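Local coordinates for periplasmic binding protein (Sulfurospirillum deleyianum, PDB 4PAG) that probably binds a solute, by its FE/B12-type periplasmic binding fold, for delivery to an ABC transporter, and holds a histidine in this crystal, at residues Thr50-Asn55 and Glu177-Leu182; Ile94-Pro99 and Arg188-Glu193; Val212-Val217 and Thr269-Ser274; Ser264-Thr269 and Ser274-Leu279. All blocks are in the same frame, centred on the assembly; numbering follows the deposited sequence. Where two conformers were deposited one is given.

Contact 1: residues Thr50-Asn55 and Glu177-Leu182; sequences TNKDNN and EGDFGL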
loop_
_atom_site.group_PDB
_atom_site.type_symbol
_atom_site.label_atom_id
_atom_site.label_comp_id
_atom_site.label_asym_id
_atom_site.label_seq_id
_atom_site.Cartn_x
_atom_site.Cartn_y
_atom_site.Cartn_z
ATOM N N THR A 50 -10.321 3.412 -10.542
ATOM C CA THR A 50 -9.212 3.418 -11.481
ATOM C C THR A 50 -8.679 4.831 -11.526
ATOM O O THR A 50 -9.430 5.781 -11.750
ATOM C CB THR A 50 -9.638 3.015 -12.899
ATOM O OG1 THR A 50 -10.652 3.913 -13.359
ATOM C CG2 THR A 50 -10.182 1.624 -12.904
ATOM N N ASN A 51 -7.385 4.967 -11.286
ATOM C CA ASN A 51 -6.751 6.268 -11.256
ATOM C C ASN A 51 -5.308 6.107 -11.722
ATOM O O ASN A 51 -4.929 5.052 -12.238
ATOM C CB ASN A 51 -6.877 6.889 -9.853
ATOM C CG ASN A 51 -6.298 6.004 -8.755
ATOM O OD1 ASN A 51 -5.146 5.580 -8.824
ATOM N ND2 ASN A 51 -7.103 5.728 -7.727
ATOM N N LYS A 52 -4.501 7.143 -11.559
ATOM C CA LYS A 52 -3.128 7.102 -12.067
ATOM C C LYS A 52 -2.266 6.005 -11.414
ATOM O O LYS A 52 -1.369 5.452 -12.047
ATOM C CB LYS A 52 -2.468 8.470 -11.882
ATOM C CG LYS A 52 -1.171 8.637 -12.659
ATOM C CD LYS A 52 -0.772 10.098 -12.733
ATOM C CE LYS A 52 0.645 10.250 -13.266
ATOM N NZ LYS A 52 0.995 11.665 -13.546
ATOM N N ASP A 53 -2.552 5.694 -10.153
ATOM C CA ASP A 53 -1.700 4.807 -9.357
ATOM C C ASP A 53 -2.272 3.393 -9.210
ATOM O O ASP A 53 -1.594 2.486 -8.712
ATOM C CB ASP A 53 -1.498 5.428 -7.969
ATOM C CG ASP A 53 -0.861 6.808 -8.033
ATOM O OD1 ASP A 53 0.231 6.936 -8.628
ATOM O OD2 ASP A 53 -1.443 7.774 -7.489
ATOM N N ASN A 54 -3.527 3.220 -9.620
ATOM C CA ASN A 54 -4.250 1.963 -9.452
ATOM C C ASN A 54 -5.063 1.706 -10.721
ATOM O O ASN A 54 -5.944 2.501 -11.064
ATOM C CB ASN A 54 -5.154 2.024 -8.214
ATOM C CG ASN A 54 -4.390 2.373 -6.944
ATOM O OD1 ASN A 54 -3.960 1.494 -6.203
ATOM N ND2 ASN A 54 -4.208 3.663 -6.697
ATOM N N ASN A 55 -4.742 0.613 -11.417
ATOM C CA ASN A 55 -5.195 0.373 -12.790
ATOM C C ASN A 55 -5.883 -0.972 -12.969
ATOM O O ASN A 55 -5.650 -1.902 -12.212
ATOM C CB ASN A 55 -3.990 0.352 -13.762
ATOM C CG ASN A 55 -3.217 1.653 -13.793
ATOM O OD1 ASN A 55 -3.679 2.703 -13.329
ATOM N ND2 ASN A 55 -2.025 1.593 -14.350
ATOM N N GLU A 177 9.622 9.457 -8.067
ATOM C CA GLU A 177 8.213 9.797 -8.148
ATOM C C GLU A 177 8.012 10.985 -9.073
ATOM O O GLU A 177 8.971 11.676 -9.429
ATOM C CB GLU A 177 7.686 10.109 -6.754
ATOM C CG GLU A 177 7.691 8.909 -5.825
ATOM C CD GLU A 177 7.170 9.274 -4.450
ATOM O OE1 GLU A 177 7.881 10.046 -3.761
ATOM O OE2 GLU A 177 6.062 8.806 -4.080
ATOM N N GLY A 178 6.762 11.193 -9.478
ATOM C CA GLY A 178 6.399 12.268 -10.381
ATOM C C GLY A 178 6.753 11.994 -11.830
ATOM O O GLY A 178 7.440 11.027 -12.162
ATOM N N ASP A 179 6.286 12.879 -12.699
ATOM C CA ASP A 179 6.447 12.698 -14.139
ATOM C C ASP A 179 7.882 12.857 -14.601
ATOM O O ASP A 179 8.224 12.412 -15.684
ATOM C CB ASP A 179 5.555 13.678 -14.892
ATOM C CG ASP A 179 4.077 13.419 -14.653
ATOM O OD1 ASP A 179 3.707 12.242 -14.412
ATOM O OD2 ASP A 179 3.290 14.392 -14.704
ATOM N N PHE A 180 8.722 13.478 -13.783
ATOM C CA PHE A 180 10.089 13.779 -14.191
ATOM C C PHE A 180 11.120 13.117 -13.294
ATOM O O PHE A 180 12.312 13.377 -13.430
ATOM C CB PHE A 180 10.288 15.297 -14.215
ATOM C CG PHE A 180 9.218 16.033 -14.985
ATOM C CD1 PHE A 180 9.316 16.187 -16.362
ATOM C CD2 PHE A 180 8.115 16.565 -14.332
ATOM C CE1 PHE A 180 8.333 16.865 -17.072
ATOM C CE2 PHE A 180 7.125 17.237 -15.035
ATOM C CZ PHE A 180 7.234 17.386 -16.406
ATOM N N GLY A 181 10.661 12.253 -12.386
ATOM C CA GLY A 181 11.553 11.523 -11.493
ATOM C C GLY A 181 12.211 12.373 -10.419
ATOM O O GLY A 181 13.114 11.897 -9.737
ATOM N N LEU A 182 11.757 13.617 -10.256
ATOM C CA LEU A 182 12.439 14.587 -9.383
ATOM C C LEU A 182 11.735 14.802 -8.037
ATOM O O LEU A 182 12.034 15.757 -7.322
ATOM C CB LEU A 182 12.626 15.929 -10.104
ATOM C CG LEU A 182 13.387 15.919 -11.439
ATOM C CD1 LEU A 182 13.539 17.342 -11.962
ATOM C CD2 LEU A 182 14.748 15.256 -11.307
#
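K52 meets D179 in a surface salt bridge between two loops of the periplasmic binding protein fold. One loop lies between helices 28-37 and 57-60, the other between strands 172-176 and 183-184. N51 starts an Asx turn. Its OD1 accepts from D53 N at 2.9 Å, in the plane of its own amide. The same oxygen takes N54 ND2 at 3.0 Å on a lone pair, with a nearly straight N-H...O angle of 171°. These bonds close the turn around K52. K52 comes next, with CG anti to the backbone N (chi1 -166°). The chain stays extended beyond CG, and this carries NZ across to the other loop. D53 and N54 turn instead to the 264-269 loop, where D53 O and N54 OD1 bond to N267. N55 belongs to the pocket that holds the bound histidine, and the side chain of K52 is about 8 Å from that ligand. On the far side D179 sits in a type I turn from G178 to G181. Its OD1 also accepts from N234 ND2, so the carboxylate has a second partner. NZ of K52 reaches OD1 of D179 at 2.9 Å, on the syn lone pair, the side of OD2.

Contact 2: residues Ile94-Pro99 and Arg188-Glu193; sequences ITWDTP and RSFHSE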
loop_
_atom_site.group_PDB
_atom_site.type_symbol
_atom_site.label_atom_id
_atom_site.label_comp_id
_atom_site.label_asym_id
_atom_site.label_seq_id
_atom_site.Cartn_x
_atom_site.Cartn_y
_atom_site.Cartn_z
ATOM N N ILE A 94 -13.772 2.512 9.921
ATOM C CA ILE A 94 -12.432 2.075 10.235
ATOM C C ILE A 94 -11.477 3.133 9.701
ATOM O O ILE A 94 -11.528 3.471 8.521
ATOM C CB ILE A 94 -12.105 0.719 9.579
ATOM C CG1 ILE A 94 -13.175 -0.338 9.899
ATOM C CG2 ILE A 94 -10.736 0.244 10.022
ATOM C CD1 ILE A 94 -13.336 -0.665 11.369
ATOM N N THR A 95 -10.613 3.656 10.566
ATOM C CA THR A 95 -9.682 4.707 10.169
ATOM C C THR A 95 -8.218 4.282 10.199
ATOM O O THR A 95 -7.848 3.258 10.784
ATOM C CB THR A 95 -9.851 5.983 11.018
ATOM O OG1 THR A 95 -9.262 5.802 12.310
ATOM C CG2 THR A 95 -11.310 6.337 11.175
ATOM N N TRP A 96 -7.399 5.106 9.551
ATOM C CA TRP A 96 -5.955 4.917 9.457
ATOM C C TRP A 96 -5.278 5.615 10.647
ATOM O O TRP A 96 -5.341 6.829 10.776
ATOM C CB TRP A 96 -5.519 5.491 8.106
ATOM C CG TRP A 96 -4.085 5.394 7.719
ATOM C CD1 TRP A 96 -3.070 4.779 8.389
ATOM C CD2 TRP A 96 -3.520 5.910 6.514
ATOM N NE1 TRP A 96 -1.896 4.909 7.681
ATOM C CE2 TRP A 96 -2.149 5.604 6.529
ATOM C CE3 TRP A 96 -4.040 6.636 5.438
ATOM C CZ2 TRP A 96 -1.289 5.978 5.495
ATOM C CZ3 TRP A 96 -3.188 7.005 4.408
ATOM C CH2 TRP A 96 -1.825 6.681 4.450
ATOM N N ASP A 97 -4.670 4.825 11.533
ATOM C CA ASP A 97 -4.021 5.340 12.744
ATOM C C ASP A 97 -2.591 5.761 12.425
ATOM O O ASP A 97 -1.664 4.958 12.546
ATOM C CB ASP A 97 -4.022 4.262 13.844
ATOM C CG ASP A 97 -3.355 4.716 15.138
ATOM O OD1 ASP A 97 -2.921 5.883 15.239
ATOM O OD2 ASP A 97 -3.276 3.883 16.069
ATOM N N THR A 98 -2.414 7.015 12.017
ATOM C CA THR A 98 -1.077 7.541 11.713
ATOM C C THR A 98 -1.028 9.017 12.150
ATOM O O THR A 98 -2.026 9.741 11.990
ATOM C CB THR A 98 -0.725 7.323 10.217
ATOM O OG1 THR A 98 0.673 7.572 9.982
ATOM C CG2 THR A 98 -1.575 8.197 9.306
ATOM N N PRO A 99 0.104 9.454 12.742
ATOM C CA PRO A 99 0.134 10.756 13.427
ATOM C C PRO A 99 -0.214 11.964 12.571
ATOM O O PRO A 99 -0.855 12.874 13.064
ATOM C CB PRO A 99 1.568 10.877 13.962
ATOM C CG PRO A 99 2.264 9.609 13.644
ATOM C CD PRO A 99 1.294 8.638 13.043
ATOM N N ARG A 188 12.690 7.560 5.930
ATOM C CA ARG A 188 11.675 7.250 6.940
ATOM C C ARG A 188 10.369 7.943 6.568
ATOM O O ARG A 188 10.189 9.139 6.813
ATOM C CB ARG A 188 12.164 7.667 8.328
ATOM C CG ARG A 188 13.149 6.671 8.944
ATOM C CD ARG A 188 14.198 7.371 9.802
ATOM N NE ARG A 188 15.081 8.181 8.964
ATOM C CZ ARG A 188 15.840 9.193 9.383
ATOM N NH1 ARG A 188 15.863 9.557 10.670
ATOM N NH2 ARG A 188 16.588 9.849 8.494
ATOM N N SER A 189 9.465 7.180 5.958
ATOM C CA SER A 189 8.206 7.714 5.429
ATOM C C SER A 189 7.249 6.568 5.218
ATOM O O SER A 189 7.677 5.493 4.798
ATOM C CB SER A 189 8.451 8.403 4.084
ATOM O OG SER A 189 7.235 8.641 3.375
ATOM N N PHE A 190 5.954 6.772 5.470
ATOM C CA PHE A 190 5.020 5.690 5.190
ATOM C C PHE A 190 4.852 5.420 3.686
ATOM O O PHE A 190 4.337 4.368 3.292
ATOM C CB PHE A 190 3.686 5.782 5.961
ATOM C CG PHE A 190 2.830 6.989 5.671
ATOM C CD1 PHE A 190 2.253 7.194 4.422
ATOM C CD2 PHE A 190 2.487 7.860 6.705
ATOM C CE1 PHE A 190 1.419 8.282 4.190
ATOM C CE2 PHE A 190 1.653 8.945 6.479
ATOM C CZ PHE A 190 1.117 9.157 5.213
ATOM N N HIS A 191 5.329 6.338 2.854
ATOM C CA HIS A 191 5.329 6.138 1.403
ATOM C C HIS A 191 6.468 5.260 0.875
ATOM O O HIS A 191 6.340 4.689 -0.209
ATOM C CB HIS A 191 5.359 7.489 0.699
ATOM C CG HIS A 191 4.102 8.282 0.882
ATOM N ND1 HIS A 191 2.887 7.868 0.382
ATOM C CD2 HIS A 191 3.869 9.451 1.520
ATOM C CE1 HIS A 191 1.959 8.758 0.693
ATOM N NE2 HIS A 191 2.531 9.729 1.383
ATOM N N SER A 192 7.566 5.152 1.628
ATOM C CA SER A 192 8.743 4.368 1.211
ATOM C C SER A 192 9.041 3.132 2.071
ATOM O O SER A 192 9.979 2.391 1.783
ATOM C CB SER A 192 9.985 5.261 1.195
ATOM O OG SER A 192 10.289 5.724 2.495
ATOM N N GLU A 193 8.230 2.899 3.099
ATOM C CA GLU A 193 8.429 1.785 4.040
ATOM C C GLU A 193 8.805 0.416 3.426
ATOM O O GLU A 193 9.721 -0.230 3.938
ATOM C CB GLU A 193 7.191 1.635 4.942
ATOM C CG GLU A 193 7.346 0.620 6.064
ATOM C CD GLU A 193 6.783 -0.758 5.736
ATOM O OE1 GLU A 193 6.137 -0.928 4.673
ATOM O OE2 GLU A 193 6.970 -1.685 6.560
#
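W96 points the far edge of its six-membered ring at one face of the F190 ring. The pair is edge-to-face, with centroids 5.0 Å apart and planes at 59°. W96 CH2 comes to 3.6 Å from F190 CE1, and W96 CZ2 lies over the face toward its rim. T98 adds a lesser touch. Its OG1 stands 3.8 Å from F190 CD2, but its hydrogen bond goes to D122. The W96 side chain reaches F190 because CG is anti to the backbone N (chi1 -178°). T98 CG2 lies against one face of the indole. D122 also accepts from W96 NE1, so one carboxylate helps hold both W96 and T98. On the other side, the backbone at F190 is shaped by an ST turn, in which S189 OG accepts from H191 N at 3.0 Å. With a serine in place of F190, the edge of W96 would probably lose the aromatic face it rests on, and a gap would open beside T98. W96 ends strand 92-96 of the three-stranded parallel sheet, while F190 precedes helix 193-197. This is buried aromatic packing between the two halves of a periplasmic binding protein fold.

Contact 3: residues Val212-Val217 and Thr269-Ser274; sequences VGLQEV and TDRPPS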
loop_
_atom_site.group_PDB
_atom_site.type_symbol
_atom_site.label_atom_id
_atom_site.label_comp_id
_atom_site.label_asym_id
_atom_site.label_seq_id
_atom_site.Cartn_x
_atom_site.Cartn_y
_atom_site.Cartn_z
ATOM N N VAL A 212 1.552 13.987 2.087
ATOM C CA VAL A 212 1.811 13.527 0.712
ATOM C C VAL A 212 3.259 13.125 0.441
ATOM O O VAL A 212 3.505 12.388 -0.491
ATOM C CB VAL A 212 1.356 14.536 -0.364
ATOM C CG1 VAL A 212 -0.124 14.848 -0.201
ATOM C CG2 VAL A 212 2.190 15.805 -0.338
ATOM N N GLY A 213 4.205 13.597 1.253
ATOM C CA GLY A 213 5.627 13.351 0.998
ATOM C C GLY A 213 6.095 14.136 -0.215
ATOM O O GLY A 213 5.998 15.352 -0.233
ATOM N N LEU A 214 6.583 13.441 -1.239
ATOM C CA LEU A 214 7.048 14.076 -2.479
ATOM C C LEU A 214 8.117 15.159 -2.233
ATOM O O LEU A 214 7.952 16.319 -2.587
ATOM C CB LEU A 214 5.857 14.611 -3.290
ATOM C CG LEU A 214 4.814 13.554 -3.687
ATOM C CD1 LEU A 214 3.578 14.208 -4.303
ATOM C CD2 LEU A 214 5.388 12.491 -4.627
ATOM N N GLN A 215 9.221 14.739 -1.623
ATOM C CA GLN A 215 10.371 15.603 -1.361
ATOM C C GLN A 215 10.958 15.999 -2.700
ATOM O O GLN A 215 11.048 15.158 -3.589
ATOM C CB GLN A 215 11.436 14.858 -0.550
ATOM C CG GLN A 215 10.926 14.091 0.675
ATOM C CD GLN A 215 10.092 14.936 1.613
ATOM O OE1 GLN A 215 8.951 14.574 1.960
ATOM N NE2 GLN A 215 10.654 16.066 2.043
ATOM N N GLU A 216 11.358 17.259 -2.849
ATOM C CA GLU A 216 11.944 17.730 -4.110
ATOM C C GLU A 216 13.442 17.452 -4.145
ATOM O O GLU A 216 14.155 17.799 -3.211
ATOM C CB GLU A 216 11.729 19.229 -4.291
ATOM C CG GLU A 216 10.273 19.685 -4.228
ATOM C CD GLU A 216 9.470 19.352 -5.473
ATOM O OE1 GLU A 216 10.042 18.856 -6.472
ATOM O OE2 GLU A 216 8.249 19.597 -5.453
ATOM N N VAL A 217 13.906 16.859 -5.241
ATOM C CA VAL A 217 15.320 16.552 -5.438
ATOM C C VAL A 217 15.708 16.928 -6.876
ATOM O O VAL A 217 14.932 16.723 -7.803
ATOM C CB VAL A 217 15.611 15.062 -5.138
ATOM C CG1 VAL A 217 14.907 14.148 -6.118
ATOM C CG2 VAL A 217 17.098 14.776 -5.144
ATOM N N THR A 269 3.225 -0.807 -3.972
ATOM C CA THR A 269 4.102 -0.187 -2.954
ATOM C C THR A 269 3.638 1.118 -2.291
ATOM O O THR A 269 4.088 1.418 -1.184
ATOM C CB THR A 269 5.550 0.014 -3.483
ATOM O OG1 THR A 269 5.603 1.125 -4.388
ATOM C CG2 THR A 269 6.047 -1.231 -4.188
ATOM N N ASP A 270 2.743 1.877 -2.924
ATOM C CA ASP A 270 2.437 3.240 -2.468
ATOM C C ASP A 270 1.216 3.822 -3.210
ATOM O O ASP A 270 0.819 3.304 -4.248
ATOM C CB ASP A 270 3.671 4.117 -2.722
ATOM C CG ASP A 270 3.626 5.446 -2.002
ATOM O OD1 ASP A 270 2.846 5.599 -1.036
ATOM O OD2 ASP A 270 4.401 6.345 -2.400
ATOM N N ARG A 271 0.613 4.882 -2.669
ATOM C CA ARG A 271 -0.428 5.630 -3.375
ATOM C C ARG A 271 -1.628 4.730 -3.712
ATOM O O ARG A 271 -2.095 4.710 -4.846
ATOM C CB ARG A 271 0.140 6.273 -4.664
ATOM C CG ARG A 271 1.470 6.990 -4.503
ATOM C CD ARG A 271 1.414 8.158 -3.520
ATOM N NE ARG A 271 2.755 8.627 -3.171
ATOM C CZ ARG A 271 3.026 9.730 -2.470
ATOM N NH1 ARG A 271 2.057 10.533 -2.046
ATOM N NH2 ARG A 271 4.285 10.040 -2.197
ATOM N N PRO A 272 -2.157 4.005 -2.711
ATOM C CA PRO A 272 -1.865 4.078 -1.288
ATOM C C PRO A 272 -0.867 3.050 -0.741
ATOM O O PRO A 272 -0.673 1.988 -1.335
ATOM C CB PRO A 272 -3.219 3.757 -0.672
ATOM C CG PRO A 272 -3.773 2.724 -1.609
ATOM C CD PRO A 272 -3.293 3.108 -2.979
ATOM N N PRO A 273 -0.278 3.354 0.427
ATOM C CA PRO A 273 0.291 2.308 1.266
ATOM C C PRO A 273 -0.831 1.320 1.570
ATOM O O PRO A 273 -1.952 1.742 1.838
ATOM C CB PRO A 273 0.706 3.041 2.544
ATOM C CG PRO A 273 0.619 4.483 2.249
ATOM C CD PRO A 273 -0.310 4.662 1.097
ATOM N N SER A 274 -0.562 0.027 1.470
ATOM C CA SER A 274 -1.590 -0.972 1.740
ATOM C C SER A 274 -0.989 -2.355 1.958
ATOM O O SER A 274 0.219 -2.568 1.798
ATOM C CB SER A 274 -2.595 -1.046 0.583
ATOM O OG SER A 274 -2.074 -1.811 -0.501
#
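R271 sends its guanidinium to the backbone carbonyl of V212, and two hydrogen bonds carry the contact. NH1 lies 2.8 Å from V212 O and sits on a lone pair in the carbonyl plane. NH2 lies 3.0 Å from the same oxygen, nearly along the C=O axis. The grip is end-on, and the oxygen lies close to the guanidinium plane. R271 CG stands beside the backbone N (chi1 -46°), and a further bend at chi2 swings the end of the chain toward the 212-217 segment. NE and NH2 also meet acids. R271 NE pairs with D270 OD2 at 2.9 Å in a salt bridge whose hydrogen bond is weak. NH2 also meets the carboxylates of E177 and E185. These acids gather round one arginine, which probably eases their mutual repulsion. In the periplasmic binding protein fold, the site lies between the lead-in to strand 215-216 and the loop that runs from strand 258-260 to helix 277-288. A leucine in place of R271 would probably leave V212 O without both donors and E177 and E185 without their cation. Packing is slight: L214 crosses the arginine obliquely, and its methyl CD2 lies 3.6 Å from R271 NH2.

Contact 4: residues Ser264-Thr269 and Ser274-Leu279; sequences SPFNWT and SFMRIL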
loop_
_atom_site.group_PDB
_atom_site.type_symbol
_atom_site.label_atom_id
_atom_site.label_comp_id
_atom_site.label_asym_id
_atom_site.label_seq_id
_atom_site.Cartn_x
_atom_site.Cartn_y
_atom_site.Cartn_z
ATOM N N SER A 264 -1.926 -3.066 -10.831
ATOM C CA SER A 264 -3.169 -3.757 -11.161
ATOM C C SER A 264 -3.532 -4.838 -10.136
ATOM O O SER A 264 -2.811 -5.827 -10.004
ATOM C CB SER A 264 -3.061 -4.384 -12.552
ATOM O OG SER A 264 -2.794 -3.390 -13.530
ATOM N N PRO A 265 -4.657 -4.667 -9.414
ATOM C CA PRO A 265 -5.610 -3.559 -9.423
ATOM C C PRO A 265 -5.292 -2.455 -8.407
ATOM O O PRO A 265 -5.866 -1.361 -8.481
ATOM C CB PRO A 265 -6.910 -4.250 -9.033
ATOM C CG PRO A 265 -6.462 -5.267 -8.036
ATOM C CD PRO A 265 -5.145 -5.773 -8.562
ATOM N N PHE A 266 -4.417 -2.760 -7.449
ATOM C CA PHE A 266 -3.975 -1.804 -6.451
ATOM C C PHE A 266 -2.454 -1.695 -6.557
ATOM O O PHE A 266 -1.772 -2.678 -6.856
ATOM C CB PHE A 266 -4.303 -2.275 -5.031
ATOM C CG PHE A 266 -5.755 -2.558 -4.759
ATOM C CD1 PHE A 266 -6.785 -1.852 -5.386
ATOM C CD2 PHE A 266 -6.093 -3.501 -3.789
ATOM C CE1 PHE A 266 -8.117 -2.119 -5.077
ATOM C CE2 PHE A 266 -7.419 -3.763 -3.474
ATOM C CZ PHE A 266 -8.433 -3.066 -4.115
ATOM N N ASN A 267 -1.923 -0.514 -6.275
ATOM C CA ASN A 267 -0.475 -0.288 -6.333
ATOM C C ASN A 267 0.276 -1.202 -5.363
ATOM O O ASN A 267 -0.129 -1.364 -4.203
ATOM C CB ASN A 267 -0.189 1.168 -6.009
ATOM C CG ASN A 267 1.183 1.618 -6.471
ATOM O OD1 ASN A 267 2.215 1.265 -5.872
ATOM N ND2 ASN A 267 1.207 2.426 -7.524
ATOM N N TRP A 268 1.368 -1.803 -5.840
ATOM C CA TRP A 268 2.135 -2.752 -5.044
ATOM C C TRP A 268 2.944 -2.110 -3.912
ATOM O O TRP A 268 3.313 -2.814 -2.979
ATOM C CB TRP A 268 3.077 -3.596 -5.928
ATOM C CG TRP A 268 2.391 -4.677 -6.712
ATOM C CD1 TRP A 268 1.058 -4.761 -7.013
ATOM C CD2 TRP A 268 3.007 -5.814 -7.323
ATOM N NE1 TRP A 268 0.810 -5.884 -7.749
ATOM C CE2 TRP A 268 1.989 -6.547 -7.962
ATOM C CE3 TRP A 268 4.324 -6.286 -7.393
ATOM C CZ2 TRP A 268 2.243 -7.733 -8.656
ATOM C CZ3 TRP A 268 4.569 -7.459 -8.084
ATOM C CH2 TRP A 268 3.537 -8.162 -8.707
ATOM N N THR A 269 3.225 -0.807 -3.972
ATOM C CA THR A 269 4.102 -0.187 -2.954
ATOM C C THR A 269 3.638 1.118 -2.291
ATOM O O THR A 269 4.088 1.418 -1.184
ATOM C CB THR A 269 5.550 0.014 -3.483
ATOM O OG1 THR A 269 5.603 1.125 -4.388
ATOM C CG2 THR A 269 6.047 -1.231 -4.188
ATOM N N SER A 274 -0.562 0.027 1.470
ATOM C CA SER A 274 -1.590 -0.972 1.740
ATOM C C SER A 274 -0.989 -2.355 1.958
ATOM O O SER A 274 0.219 -2.568 1.798
ATOM C CB SER A 274 -2.595 -1.046 0.583
ATOM O OG SER A 274 -2.074 -1.811 -0.501
ATOM N N PHE A 275 -1.869 -3.286 2.309
ATOM C CA PHE A 275 -1.527 -4.698 2.440
ATOM C C PHE A 275 -0.838 -5.291 1.195
ATOM O O PHE A 275 -0.193 -6.331 1.288
ATOM C CB PHE A 275 -2.796 -5.499 2.729
ATOM C CG PHE A 275 -3.655 -5.681 1.528
ATOM C CD1 PHE A 275 -4.597 -4.734 1.185
ATOM C CD2 PHE A 275 -3.481 -6.787 0.699
ATOM C CE1 PHE A 275 -5.372 -4.895 0.043
ATOM C CE2 PHE A 275 -4.244 -6.946 -0.436
ATOM C CZ PHE A 275 -5.200 -5.999 -0.766
HETATM N N MSE A 276 -0.986 -4.658 0.034
HETATM C CA MSE A 276 -0.292 -5.121 -1.185
HETATM C C MSE A 276 1.207 -5.210 -0.976
HETATM O O MSE A 276 1.901 -5.956 -1.688
HETATM C CB MSE A 276 -0.529 -4.180 -2.366
HETATM C CG MSE A 276 -1.972 -4.093 -2.839
HETATM SE SE MSE A 276 -2.650 -5.801 -3.547
HETATM C CE MSE A 276 -1.519 -5.955 -5.159
ATOM N N ARG A 277 1.718 -4.462 0.001
ATOM C CA ARG A 277 3.147 -4.486 0.353
ATOM C C ARG A 277 3.653 -5.851 0.810
ATOM O O ARG A 277 4.851 -6.143 0.697
ATOM C CB ARG A 277 3.448 -3.440 1.418
ATOM C CG ARG A 277 3.358 -2.026 0.884
ATOM C CD ARG A 277 3.267 -0.976 1.982
ATOM N NE ARG A 277 3.497 0.330 1.388
ATOM C CZ ARG A 277 3.720 1.461 2.043
ATOM N NH1 ARG A 277 3.716 1.504 3.376
ATOM N NH2 ARG A 277 3.943 2.574 1.342
ATOM N N ILE A 278 2.745 -6.681 1.322
ATOM C CA ILE A 278 3.052 -8.079 1.611
ATOM C C ILE A 278 3.735 -8.745 0.403
ATOM O O ILE A 278 4.708 -9.482 0.561
ATOM C CB ILE A 278 1.766 -8.833 1.997
ATOM C CG1 ILE A 278 1.296 -8.354 3.373
ATOM C CG2 ILE A 278 1.988 -10.338 2.012
ATOM C CD1 ILE A 278 -0.191 -8.545 3.607
ATOM N N LEU A 279 3.222 -8.461 -0.791
ATOM C CA LEU A 279 3.810 -8.946 -2.037
ATOM C C LEU A 279 4.816 -7.946 -2.602
ATOM O O LEU A 279 5.892 -8.332 -3.070
ATOM C CB LEU A 279 2.711 -9.199 -3.066
ATOM C CG LEU A 279 3.153 -9.620 -4.466
ATOM C CD1 LEU A 279 3.795 -10.990 -4.425
ATOM C CD2 LEU A 279 1.960 -9.615 -5.409
HETATM O O HOH W 1 -1.970 -0.162 -2.615
#
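M276, a selenomethionine, is the bump that fills the hollow between F266 and W268. Its chain curls at chi2 and chi3 (both near -65°), which sends SE and CE to different neighbours. CG packs on F266 CB at 3.7 Å. SE lies at the edge of the F266 ring, 5.4 Å from its centroid, a Met-aromatic contact. CE comes to 3.4 Å from W268 CD1. One turn of chain later, L279 CD2 rests over the six-membered ring of W268, 3.9 Å from its centroid, a CH-pi contact. W268 also meets the ring of F322, which lines the histidine pocket. F275 CZ meets F266 at the ring edge, 4.0 Å from CD2. R277 grips T269 O side-on. NH2 stands at 2.8 Å in the carbonyl plane, and NE bonds the same oxygen from above that plane. R277 NH2 also reaches F190 O. A water donates to N267 O and accepts from S274 OG, while S274 OG caps M276 N. The 264-269 loop thus folds back on the start of helix 277-288. Helix 297-309 covers M276 through Y305 and F309, and helix 28-37 packs on F275 through F32 and V36.

In the fold
Contacts 1 and 2 cross along the chain, since 94-99 lies between 50-55 and 177-182, and 188-193 follows. Contacts 3 and 4 come later and also cross, sharing T269 and S274. Residues 264-279 lead from strand 258-260 of the four-stranded parallel sheet into the first turn of helix 277-288. They touch both earlier contacts. N54 ND2 of contact 1 probably bonds R271 O of contact 3, with about 10 Å between centres. H191 of contact 2 bonds D270, its centre also about 10 Å from that of contact 3. Contact 4, about 5 Å from the chain centre, is the most central. Contact 2 ties the end of strand 92-96 of the three-stranded sheet to this network, while contacts 1 and 4 lie nearest the histidine.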